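Local coordinates for protein probable mannosyltransferase KTR4 (Saccharomyces cerevisiae, PDB 5A07) that belongs to the GT-A class of glycosyltransferases and holds guanosine-5'-diphosphate together with a manganese ion, at residues K254-V259 against F317-E322; Y227-E232 against Y243-F248; M277-E282 against E335-Y340. All coordinates share one frame; numbering follows the deposited sequence.

Contact 1: K254-V259 against F317-E322; sequences KIYGFV and FWTNFE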
loop_
_atom_site.group_PDB
_atom_site.type_symbol
_atom_site.label_atom_id
_atom_site.label_comp_id
_atom_site.label_asym_id
_atom_site.label_seq_id
_atom_site.Cartn_x
_atom_site.Cartn_y
_atom_site.Cartn_z
ATOM N N LYS B 254 -10.914 10.847 0.249
ATOM C CA LYS B 254 -10.180 9.640 0.178
ATOM C C LYS B 254 -9.071 9.628 1.191
ATOM O O LYS B 254 -8.296 10.574 1.299
ATOM C CB LYS B 254 -9.602 9.437 -1.228
ATOM C CG LYS B 254 -10.622 9.624 -2.321
ATOM C CD LYS B 254 -11.768 8.655 -2.231
ATOM C CE LYS B 254 -12.697 8.888 -3.439
ATOM N NZ LYS B 254 -13.838 7.994 -3.200
ATOM N N ILE B 255 -8.981 8.531 1.910
ATOM C CA ILE B 255 -7.929 8.393 2.906
ATOM C C ILE B 255 -6.732 7.583 2.441
ATOM O O ILE B 255 -5.748 7.486 3.142
ATOM C CB ILE B 255 -8.467 7.745 4.191
ATOM C CG1 ILE B 255 -8.953 6.339 3.962
ATOM C CG2 ILE B 255 -9.537 8.693 4.814
ATOM C CD1 ILE B 255 -9.176 5.493 5.234
ATOM N N TYR B 256 -6.853 6.941 1.269
ATOM C CA TYR B 256 -5.795 6.045 0.850
ATOM C C TYR B 256 -5.871 5.890 -0.665
ATOM O O TYR B 256 -6.967 5.795 -1.233
ATOM C CB TYR B 256 -5.916 4.708 1.535
ATOM C CG TYR B 256 -4.671 3.824 1.382
ATOM C CD1 TYR B 256 -3.546 4.059 2.162
ATOM C CD2 TYR B 256 -4.621 2.806 0.489
ATOM C CE1 TYR B 256 -2.412 3.286 2.025
ATOM C CE2 TYR B 256 -3.483 1.999 0.381
ATOM C CZ TYR B 256 -2.398 2.256 1.172
ATOM O OH TYR B 256 -1.282 1.486 1.068
ATOM N N GLY B 257 -4.710 5.891 -1.289
ATOM C CA GLY B 257 -4.568 5.654 -2.705
ATOM C C GLY B 257 -3.557 4.572 -3.005
ATOM O O GLY B 257 -2.449 4.544 -2.400
ATOM N N PHE B 258 -3.918 3.681 -3.943
ATOM C CA PHE B 258 -3.075 2.595 -4.332
ATOM C C PHE B 258 -3.114 2.420 -5.848
ATOM O O PHE B 258 -4.004 2.931 -6.533
ATOM C CB PHE B 258 -3.478 1.293 -3.613
ATOM C CG PHE B 258 -4.744 0.639 -4.147
ATOM C CD1 PHE B 258 -5.974 1.046 -3.729
ATOM C CD2 PHE B 258 -4.682 -0.370 -5.077
ATOM C CE1 PHE B 258 -7.137 0.456 -4.225
ATOM C CE2 PHE B 258 -5.834 -0.955 -5.592
ATOM C CZ PHE B 258 -7.051 -0.520 -5.163
ATOM N N VAL B 259 -2.139 1.688 -6.338
ATOM C CA VAL B 259 -2.076 1.277 -7.745
ATOM C C VAL B 259 -2.125 -0.228 -8.035
ATOM O O VAL B 259 -2.614 -0.641 -9.145
ATOM C CB VAL B 259 -0.894 1.895 -8.546
ATOM C CG1 VAL B 259 -1.018 3.388 -8.690
ATOM C CG2 VAL B 259 0.447 1.552 -7.929
ATOM N N PHE B 317 -2.947 -4.031 -0.401
ATOM C CA PHE B 317 -2.462 -2.941 -1.258
ATOM C C PHE B 317 -0.944 -3.068 -1.245
ATOM O O PHE B 317 -0.355 -3.278 -0.197
ATOM C CB PHE B 317 -2.878 -1.590 -0.726
ATOM C CG PHE B 317 -4.351 -1.518 -0.430
ATOM C CD1 PHE B 317 -5.258 -1.601 -1.478
ATOM C CD2 PHE B 317 -4.819 -1.385 0.866
ATOM C CE1 PHE B 317 -6.635 -1.641 -1.229
ATOM C CE2 PHE B 317 -6.162 -1.380 1.113
ATOM C CZ PHE B 317 -7.062 -1.506 0.069
ATOM N N TRP B 318 -0.326 -2.875 -2.405
ATOM C CA TRP B 318 1.123 -3.045 -2.499
ATOM C C TRP B 318 1.825 -1.756 -2.194
ATOM O O TRP B 318 2.048 -0.898 -3.085
ATOM C CB TRP B 318 1.479 -3.536 -3.882
ATOM C CG TRP B 318 2.814 -4.309 -3.901
ATOM C CD1 TRP B 318 3.332 -5.074 -2.916
ATOM C CD2 TRP B 318 3.703 -4.379 -4.993
ATOM N NE1 TRP B 318 4.540 -5.655 -3.355
ATOM C CE2 TRP B 318 4.770 -5.229 -4.626
ATOM C CE3 TRP B 318 3.738 -3.770 -6.236
ATOM C CZ2 TRP B 318 5.836 -5.457 -5.461
ATOM C CZ3 TRP B 318 4.790 -4.070 -7.089
ATOM C CH2 TRP B 318 5.796 -4.913 -6.697
ATOM N N THR B 319 2.187 -1.632 -0.946
ATOM C CA THR B 319 2.511 -0.338 -0.337
ATOM C C THR B 319 3.819 0.337 -0.790
ATOM O O THR B 319 4.097 1.438 -0.358
ATOM C CB THR B 319 2.583 -0.462 1.212
ATOM O OG1 THR B 319 3.512 -1.492 1.535
ATOM C CG2 THR B 319 1.156 -0.794 1.765
ATOM N N ASN B 320 4.638 -0.275 -1.655
ATOM C CA ASN B 320 5.782 0.484 -2.141
ATOM C C ASN B 320 5.384 1.812 -2.751
ATOM O O ASN B 320 6.165 2.745 -2.792
ATOM C CB ASN B 320 6.707 -0.347 -3.021
ATOM C CG ASN B 320 6.010 -1.030 -4.192
ATOM O OD1 ASN B 320 5.501 -0.380 -5.080
ATOM N ND2 ASN B 320 6.070 -2.327 -4.217
ATOM N N PHE B 321 4.191 1.864 -3.325
ATOM C CA PHE B 321 3.493 3.124 -3.653
ATOM C C PHE B 321 2.298 3.235 -2.731
ATOM O O PHE B 321 1.563 2.276 -2.579
ATOM C CB PHE B 321 2.954 3.065 -5.090
ATOM C CG PHE B 321 1.958 4.187 -5.432
ATOM C CD1 PHE B 321 0.627 4.095 -5.050
ATOM C CD2 PHE B 321 2.364 5.308 -6.044
ATOM C CE1 PHE B 321 -0.286 5.105 -5.355
ATOM C CE2 PHE B 321 1.494 6.320 -6.329
ATOM C CZ PHE B 321 0.169 6.239 -5.985
ATOM N N GLU B 322 2.123 4.353 -2.050
ATOM C CA GLU B 322 0.842 4.581 -1.368
ATOM C C GLU B 322 0.682 6.104 -1.176
ATOM O O GLU B 322 1.688 6.824 -0.999
ATOM C CB GLU B 322 0.709 3.776 -0.087
ATOM C CG GLU B 322 1.809 4.020 0.926
ATOM C CD GLU B 322 1.718 3.193 2.195
ATOM O OE1 GLU B 322 0.680 2.543 2.543
ATOM O OE2 GLU B 322 2.723 3.227 2.914
HETATM O O HOH W 1 -0.659 0.857 -1.792
HETATM O O HOH W 2 -0.160 0.341 -4.665
#

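Contact 2: Y227-E232 against Y243-F248; sequences YVWRLE and YDVFQF. With MN (manganese (II) ion), chain G; GDP (guanosine-5'-diphosphate), chain F.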
loop_
_atom_site.group_PDB
_atom_site.type_symbol
_atom_site.label_atom_id
_atom_site.label_comp_id
_atom_site.label_asym_id
_atom_site.label_seq_id
_atom_site.Cartn_x
_atom_site.Cartn_y
_atom_site.Cartn_z
ATOM N N TYR B 227 -0.684 14.349 4.613
ATOM C CA TYR B 227 -0.599 13.343 3.523
ATOM C C TYR B 227 0.831 12.996 3.246
ATOM O O TYR B 227 1.693 13.906 3.294
ATOM C CB TYR B 227 -1.161 13.904 2.262
ATOM C CG TYR B 227 -2.638 14.137 2.279
ATOM C CD1 TYR B 227 -3.538 13.068 2.189
ATOM C CD2 TYR B 227 -3.152 15.401 2.463
ATOM C CE1 TYR B 227 -4.883 13.262 2.222
ATOM C CE2 TYR B 227 -4.523 15.594 2.486
ATOM C CZ TYR B 227 -5.394 14.531 2.349
ATOM O OH TYR B 227 -6.796 14.725 2.406
ATOM N N VAL B 228 1.060 11.734 2.857
ATOM C CA VAL B 228 2.364 11.331 2.359
ATOM C C VAL B 228 2.110 10.617 1.049
ATOM O O VAL B 228 1.084 9.921 0.883
ATOM C CB VAL B 228 3.212 10.430 3.292
ATOM C CG1 VAL B 228 3.543 11.099 4.664
ATOM C CG2 VAL B 228 2.561 9.142 3.506
ATOM N N TRP B 229 3.033 10.808 0.115
ATOM C CA TRP B 229 3.186 9.967 -1.030
ATOM C C TRP B 229 4.470 9.186 -0.742
ATOM O O TRP B 229 5.572 9.748 -0.844
ATOM C CB TRP B 229 3.294 10.872 -2.264
ATOM C CG TRP B 229 3.401 10.179 -3.589
ATOM C CD1 TRP B 229 4.078 9.023 -3.863
ATOM C CD2 TRP B 229 2.864 10.647 -4.828
ATOM N NE1 TRP B 229 3.951 8.699 -5.230
ATOM C CE2 TRP B 229 3.208 9.685 -5.835
ATOM C CE3 TRP B 229 2.134 11.778 -5.194
ATOM C CZ2 TRP B 229 2.830 9.847 -7.165
ATOM C CZ3 TRP B 229 1.694 11.901 -6.482
ATOM C CH2 TRP B 229 2.045 10.924 -7.467
ATOM N N ARG B 230 4.364 7.897 -0.492
ATOM C CA ARG B 230 5.506 7.015 -0.353
ATOM C C ARG B 230 6.180 6.690 -1.682
ATOM O O ARG B 230 5.531 6.173 -2.592
ATOM C CB ARG B 230 5.108 5.732 0.338
ATOM C CG ARG B 230 6.230 4.711 0.514
ATOM C CD ARG B 230 5.675 3.666 1.429
ATOM N NE ARG B 230 6.465 2.475 1.446
ATOM C CZ ARG B 230 6.158 1.428 2.175
ATOM N NH1 ARG B 230 5.112 1.437 2.986
ATOM N NH2 ARG B 230 6.916 0.368 2.125
ATOM N N LEU B 231 7.500 6.921 -1.730
ATOM C CA LEU B 231 8.351 6.666 -2.874
ATOM C C LEU B 231 9.485 5.722 -2.473
ATOM O O LEU B 231 10.113 5.896 -1.419
ATOM C CB LEU B 231 8.961 7.976 -3.335
ATOM C CG LEU B 231 9.737 7.883 -4.622
ATOM C CD1 LEU B 231 8.838 7.576 -5.817
ATOM C CD2 LEU B 231 10.422 9.222 -4.825
ATOM N N GLU B 232 9.715 4.678 -3.267
ATOM C CA GLU B 232 10.804 3.738 -3.011
ATOM C C GLU B 232 11.835 3.815 -4.143
ATOM O O GLU B 232 11.548 4.338 -5.223
ATOM C CB GLU B 232 10.308 2.296 -2.950
ATOM C CG GLU B 232 9.456 2.033 -1.732
ATOM C CD GLU B 232 9.435 0.594 -1.251
ATOM O OE1 GLU B 232 9.921 -0.332 -1.950
ATOM O OE2 GLU B 232 8.716 0.380 -0.254
ATOM N N TYR B 243 -3.256 17.022 -12.207
ATOM C CA TYR B 243 -4.029 17.546 -11.101
ATOM C C TYR B 243 -3.261 17.264 -9.845
ATOM O O TYR B 243 -2.472 16.322 -9.789
ATOM C CB TYR B 243 -5.430 16.920 -11.021
ATOM C CG TYR B 243 -5.447 15.409 -10.873
ATOM C CD1 TYR B 243 -5.312 14.608 -11.964
ATOM C CD2 TYR B 243 -5.546 14.828 -9.615
ATOM C CE1 TYR B 243 -5.293 13.239 -11.845
ATOM C CE2 TYR B 243 -5.525 13.484 -9.475
ATOM C CZ TYR B 243 -5.407 12.682 -10.590
ATOM O OH TYR B 243 -5.384 11.345 -10.479
ATOM N N ASP B 244 -3.504 18.077 -8.835
ATOM C CA ASP B 244 -2.905 17.918 -7.483
ATOM C C ASP B 244 -3.524 16.715 -6.779
ATOM O O ASP B 244 -4.711 16.686 -6.502
ATOM C CB ASP B 244 -3.123 19.193 -6.696
ATOM C CG ASP B 244 -2.403 19.225 -5.359
ATOM O OD1 ASP B 244 -2.407 18.221 -4.609
ATOM O OD2 ASP B 244 -1.785 20.264 -5.052
ATOM N N VAL B 245 -2.710 15.694 -6.555
ATOM C CA VAL B 245 -3.163 14.419 -6.064
ATOM C C VAL B 245 -3.608 14.496 -4.632
ATOM O O VAL B 245 -4.662 13.989 -4.270
ATOM C CB VAL B 245 -2.049 13.354 -6.243
ATOM C CG1 VAL B 245 -2.354 12.055 -5.545
ATOM C CG2 VAL B 245 -1.869 13.053 -7.715
ATOM N N PHE B 246 -2.833 15.174 -3.805
ATOM C CA PHE B 246 -3.281 15.385 -2.406
ATOM C C PHE B 246 -4.581 16.166 -2.324
ATOM O O PHE B 246 -5.460 15.836 -1.515
ATOM C CB PHE B 246 -2.205 16.063 -1.560
ATOM C CG PHE B 246 -0.909 15.328 -1.453
ATOM C CD1 PHE B 246 -0.856 13.986 -1.236
ATOM C CD2 PHE B 246 0.280 16.013 -1.437
ATOM C CE1 PHE B 246 0.336 13.337 -1.045
ATOM C CE2 PHE B 246 1.495 15.338 -1.277
ATOM C CZ PHE B 246 1.505 13.989 -1.077
ATOM N N GLN B 247 -4.732 17.173 -3.132
ATOM C CA GLN B 247 -6.002 17.960 -3.120
ATOM C C GLN B 247 -7.160 17.120 -3.648
ATOM O O GLN B 247 -8.267 17.294 -3.185
ATOM C CB GLN B 247 -5.895 19.307 -3.907
ATOM C CG GLN B 247 -4.894 20.281 -3.301
ATOM C CD GLN B 247 -5.329 20.905 -1.969
ATOM O OE1 GLN B 247 -6.011 20.297 -1.198
ATOM N NE2 GLN B 247 -4.909 22.147 -1.727
ATOM N N PHE B 248 -6.919 16.235 -4.635
ATOM C CA PHE B 248 -7.931 15.317 -5.060
ATOM C C PHE B 248 -8.390 14.434 -3.923
ATOM O O PHE B 248 -9.601 14.246 -3.683
ATOM C CB PHE B 248 -7.450 14.475 -6.244
ATOM C CG PHE B 248 -8.301 13.300 -6.513
ATOM C CD1 PHE B 248 -9.432 13.421 -7.291
ATOM C CD2 PHE B 248 -7.990 12.052 -5.950
ATOM C CE1 PHE B 248 -10.292 12.345 -7.507
ATOM C CE2 PHE B 248 -8.815 10.943 -6.189
ATOM C CZ PHE B 248 -9.985 11.092 -6.948
HETATM MN MN MN G . 11.237 -1.834 -2.812
HETATM P PB GDP F . 10.802 -4.555 -0.817
HETATM O O1B GDP F . 11.645 -5.550 -1.522
HETATM O O2B GDP F . 9.863 -5.008 0.144
HETATM O O3B GDP F . 10.318 -3.492 -1.729
HETATM O O3A GDP F . 11.895 -3.937 0.211
HETATM P PA GDP F . 12.888 -2.706 0.094
HETATM O O1A GDP F . 14.285 -3.052 0.375
HETATM O O2A GDP F . 12.711 -1.835 -1.081
HETATM O "O5'" GDP F . 12.436 -1.882 1.363
HETATM C "C5'" GDP F . 11.303 -1.018 1.515
HETATM C "C4'" GDP F . 11.681 0.441 1.706
HETATM O "O4'" GDP F . 12.394 0.540 2.945
HETATM C "C3'" GDP F . 12.577 1.016 0.621
HETATM O "O3'" GDP F . 12.305 2.434 0.503
HETATM C "C2'" GDP F . 13.985 0.749 1.176
HETATM O "O2'" GDP F . 14.932 1.703 0.714
HETATM C "C1'" GDP F . 13.739 0.951 2.630
HETATM N N9 GDP F . 14.605 0.133 3.511
HETATM C C8 GDP F . 14.677 -1.218 3.625
HETATM N N7 GDP F . 15.585 -1.547 4.631
HETATM C C5 GDP F . 16.052 -0.368 5.145
HETATM C C6 GDP F . 17.004 -0.017 6.217
HETATM O O6 GDP F . 17.515 -1.019 6.813
HETATM N N1 GDP F . 17.243 1.282 6.439
HETATM C C2 GDP F . 16.653 2.288 5.690
HETATM N N2 GDP F . 16.943 3.557 5.958
HETATM N N3 GDP F . 15.768 2.014 4.683
HETATM C C4 GDP F . 15.410 0.741 4.432
HETATM O O HOH W 3 12.694 -3.408 -3.823
HETATM O O HOH W 4 12.661 -0.271 -3.931
#

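Contact 3: M277-E282 against E335-Y340; sequences MDFVEE and EKYMQY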
loop_
_atom_site.group_PDB
_atom_site.type_symbol
_atom_site.label_atom_id
_atom_site.label_comp_id
_atom_site.label_asym_id
_atom_site.label_seq_id
_atom_site.Cartn_x
_atom_site.Cartn_y
_atom_site.Cartn_z
ATOM N N MET B 277 -8.280 -11.066 14.176
ATOM C CA MET B 277 -9.676 -11.411 14.580
ATOM C C MET B 277 -9.884 -11.342 16.111
ATOM O O MET B 277 -10.929 -10.837 16.564
ATOM C CB MET B 277 -10.055 -12.788 14.048
ATOM C CG MET B 277 -10.257 -12.781 12.540
ATOM S SD MET B 277 -11.527 -11.673 11.973
ATOM C CE MET B 277 -10.625 -10.163 11.559
ATOM N N ASP B 278 -8.881 -11.769 16.884
ATOM C CA ASP B 278 -8.942 -11.616 18.354
ATOM C C ASP B 278 -9.049 -10.152 18.674
ATOM O O ASP B 278 -9.884 -9.758 19.461
ATOM C CB ASP B 278 -7.702 -12.193 19.061
ATOM C CG ASP B 278 -7.641 -13.717 19.029
ATOM O OD1 ASP B 278 -8.688 -14.348 18.844
ATOM O OD2 ASP B 278 -6.537 -14.281 19.123
ATOM N N PHE B 279 -8.253 -9.288 18.024
ATOM C CA PHE B 279 -8.376 -7.871 18.334
ATOM C C PHE B 279 -9.757 -7.322 18.009
ATOM O O PHE B 279 -10.323 -6.531 18.765
ATOM C CB PHE B 279 -7.293 -7.067 17.547
ATOM C CG PHE B 279 -7.428 -5.593 17.652
ATOM C CD1 PHE B 279 -6.864 -4.910 18.719
ATOM C CD2 PHE B 279 -8.008 -4.874 16.658
ATOM C CE1 PHE B 279 -6.994 -3.520 18.818
ATOM C CE2 PHE B 279 -8.137 -3.497 16.737
ATOM C CZ PHE B 279 -7.588 -2.820 17.800
ATOM N N VAL B 280 -10.286 -7.718 16.860
ATOM C CA VAL B 280 -11.613 -7.234 16.433
ATOM C C VAL B 280 -12.740 -7.716 17.382
ATOM O O VAL B 280 -13.636 -6.954 17.665
ATOM C CB VAL B 280 -11.904 -7.678 14.974
ATOM C CG1 VAL B 280 -13.359 -7.605 14.647
ATOM C CG2 VAL B 280 -11.100 -6.825 13.993
ATOM N N GLU B 281 -12.685 -8.975 17.830
ATOM C CA GLU B 281 -13.655 -9.474 18.850
ATOM C C GLU B 281 -13.610 -8.585 20.086
ATOM O O GLU B 281 -14.641 -8.242 20.587
ATOM C CB GLU B 281 -13.430 -10.978 19.170
ATOM C CG GLU B 281 -14.086 -11.906 18.130
ATOM C CD GLU B 281 -13.244 -13.122 17.661
ATOM O OE1 GLU B 281 -12.380 -13.640 18.446
ATOM O OE2 GLU B 281 -13.434 -13.560 16.476
ATOM N N GLU B 282 -12.432 -8.158 20.547
ATOM C CA GLU B 282 -12.329 -7.229 21.695
ATOM C C GLU B 282 -12.733 -5.795 21.403
ATOM O O GLU B 282 -13.023 -5.063 22.308
ATOM C CB GLU B 282 -10.899 -7.215 22.279
ATOM C CG GLU B 282 -10.436 -8.564 22.832
ATOM C CD GLU B 282 -8.907 -8.611 23.084
ATOM O OE1 GLU B 282 -8.337 -7.594 23.536
ATOM O OE2 GLU B 282 -8.255 -9.649 22.811
ATOM N N GLU B 335 -4.041 3.025 15.713
ATOM C CA GLU B 335 -2.995 3.010 16.773
ATOM C C GLU B 335 -3.153 1.866 17.779
ATOM O O GLU B 335 -2.177 1.197 18.169
ATOM C CB GLU B 335 -2.994 4.327 17.497
ATOM C CG GLU B 335 -2.687 5.535 16.602
ATOM C CD GLU B 335 -1.199 5.690 16.328
ATOM O OE1 GLU B 335 -0.521 4.674 15.994
ATOM O OE2 GLU B 335 -0.711 6.846 16.464
ATOM N N LYS B 336 -4.405 1.552 18.132
ATOM C CA LYS B 336 -4.660 0.424 19.041
ATOM C C LYS B 336 -4.332 -0.885 18.398
ATOM O O LYS B 336 -3.758 -1.836 19.028
ATOM C CB LYS B 336 -6.118 0.442 19.463
ATOM C CG LYS B 336 -6.473 1.664 20.276
ATOM C CD LYS B 336 -6.003 1.503 21.720
ATOM C CE LYS B 336 -6.718 2.565 22.574
ATOM N NZ LYS B 336 -5.946 2.834 23.808
ATOM N N TYR B 337 -4.665 -0.978 17.106
ATOM C CA TYR B 337 -4.325 -2.200 16.413
ATOM C C TYR B 337 -2.823 -2.359 16.383
ATOM O O TYR B 337 -2.289 -3.472 16.537
ATOM C CB TYR B 337 -4.979 -2.163 14.987
ATOM C CG TYR B 337 -4.696 -3.294 14.086
ATOM C CD1 TYR B 337 -4.898 -4.589 14.481
ATOM C CD2 TYR B 337 -4.328 -3.071 12.734
ATOM C CE1 TYR B 337 -4.686 -5.644 13.604
ATOM C CE2 TYR B 337 -4.076 -4.115 11.864
ATOM C CZ TYR B 337 -4.302 -5.395 12.282
ATOM O OH TYR B 337 -4.050 -6.416 11.431
ATOM N N MET B 338 -2.114 -1.264 16.069
ATOM C CA MET B 338 -0.632 -1.366 16.015
ATOM C C MET B 338 -0.041 -1.846 17.385
ATOM O O MET B 338 0.832 -2.726 17.434
ATOM C CB MET B 338 0.004 0.004 15.632
ATOM C CG MET B 338 -0.271 0.491 14.211
ATOM S SD MET B 338 0.093 -0.757 12.956
ATOM C CE MET B 338 -1.549 -1.371 12.651
ATOM N N GLN B 339 -0.496 -1.239 18.454
ATOM C CA GLN B 339 -0.115 -1.703 19.818
ATOM C C GLN B 339 -0.359 -3.193 20.077
ATOM O O GLN B 339 0.547 -3.937 20.537
ATOM C CB GLN B 339 -0.798 -0.867 20.893
ATOM C CG GLN B 339 -0.139 -1.063 22.280
ATOM C CD GLN B 339 1.436 -1.231 22.265
ATOM O OE1 GLN B 339 2.180 -0.332 21.828
ATOM N NE2 GLN B 339 1.931 -2.416 22.718
ATOM N N TYR B 340 -1.511 -3.666 19.640
ATOM C CA TYR B 340 -1.845 -5.073 19.752
ATOM C C TYR B 340 -0.873 -5.939 18.983
ATOM O O TYR B 340 -0.324 -6.963 19.493
ATOM C CB TYR B 340 -3.298 -5.305 19.255
ATOM C CG TYR B 340 -3.863 -6.668 19.605
ATOM C CD1 TYR B 340 -4.557 -6.887 20.797
ATOM C CD2 TYR B 340 -3.715 -7.726 18.737
ATOM C CE1 TYR B 340 -5.086 -8.126 21.087
ATOM C CE2 TYR B 340 -4.215 -8.986 19.043
ATOM C CZ TYR B 340 -4.905 -9.171 20.222
ATOM O OH TYR B 340 -5.407 -10.401 20.522
#

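Contact 1: K254-V259 against F317-E322
Y256 and F258, from strand 256-262 in the mixed sheet of this GT-A fold, both lay their rings against the ring of F317, and the three form a buried aromatic cluster. Neither pair is a parallel stack: the Y256 and F317 planes are inclined at 48°, and those of F258 and F317 at 41°. Y256 brings CE2 to 3.7 Å from F317 CD2. F258 offers a face instead, with F317 CD1 above it near the rim, 3.5 Å from F258 CG. With chi1 at 75°, that CG lies between the backbone N and carbonyl carbon of F258. W295 stacks on F317 and W373 on F258, extending the cluster into neighbouring parts of the fold. Further along, V259 CG1 makes a CH-pi contact over the F321 ring, 4.1 Å from its centroid. A type I turn from W318 to F321 leads the chain into E322, whose OE2 forms salt bridges with R230 and R358. The polar tip of Y256 is gripped twice: a water donates to Y256 OH and to F321 O, while Y256 OH donates to E322 OE1 at 2.7 Å, on the anti side of a carboxylate nearly perpendicular to the ring.

Contact 2: Y227-E232 against Y243-F248
Strand 227-230 of the central GT-A sheet, which leads to the manganese site, packs through Y227 and W229 against V245 and F246 at the start of helix 245-251. F246 supplies most of the helix's share. Its chi1 of -60° places CG anti to the carbonyl carbon, and the ring lies against the strand. Y227 CB stands over one face of that ring, 3.5 Å from F246 CD1, in a CH-pi contact. The two rings are nearly parallel (16°) but slid apart, with little overlap. W229 approaches the far end of F246, its CB 3.8 Å from F246 CZ, while W229 N lies in the plane of the ring at its edge. The indole's CZ3 touches V245 CG2 at 3.9 Å, the two side chains crossing at about a right angle. D244 is the N-cap of the helix: its OD1 accepts from Q247 N, which comes from above the carboxylate plane. Toward the metal, R230 NH2 forms a salt bridge to E232 OE2, probably steadying a carboxylate whose position probably corresponds to the DXD motif of many GT-A enzymes. Manganese is held by E232, H381, two waters and two oxygens of guanosine-5'-diphosphate, O3B and O2A; E232 OE1 is 2.2 Å from the metal.

Contact 3: M277-E282 against E335-Y340
F279 and Y340 carry most of the contact between helix 272-282 and helix 332-344, and with Y337 they make an aromatic cluster on the flank of the GT-A domain, well away from the bound nucleotide. The two short segments run roughly antiparallel, at 132°, with their axes 10.7 Å apart, a spacing that leaves room for rings between the backbones.

F279 has the largest buried surface. Its CB points to the other helix, CG stands anti to the backbone N (chi1 173°), and the ring fits between Y337 and Y340. Y340 answers with CG likewise anti to its backbone N, and the two side chains slide past each other in opposite directions. The edge of F279 is turned toward the face of Y340 in an offset edge-to-face pair, planes at 60°, with F279 CD1 3.6 Å from Y340 CG. F279 CB sits over the centre of the Y340 ring, 3.8 Å from its centroid, adding a CH-pi contact. Y337 serves F279 differently: its CA lies over one face of the F279 ring, offset toward the rim, and Y337 CD1 comes to 3.8 Å from F279 CD2 as the two rings meet obliquely.

Helix 354-365 packs against the same cluster, with F365 touching F279 and L360 and A361 touching Y337. The phenol of Y337 hydrogen-bonds to T276. At the more exposed margin, Y340 OH lies 3.3 Å from D278 CB and 3.7 Å from E282 OE2.

No hydrogen bond or salt bridge joins the two segments. Their cohesion therefore comes from dispersion and CH-pi contacts, which depend on close ring fit, while the carboxylates of D278 and E282 stay at the margin and the K336 chain leads away from the contact.

Contacts 1 and 2 share the central mixed sheet, their centres 10 Å apart: strand 322-325 pairs antiparallel with both 227-230 and 256-262. They meet directly, through the packing of F321 on W229 and of N320 on E232, so the buried core continues into the manganese site. Contact 2 closes along the chain before contact 1 opens, helix 245-251 leading into strand 256-262. Contact 3 lies farther out, its centre 22 Å from that of contact 1 and 28 Å from that of contact 2. Its segments alternate with those of contact 1, so the chain passes back and forth between the sheet and the helices flanking it.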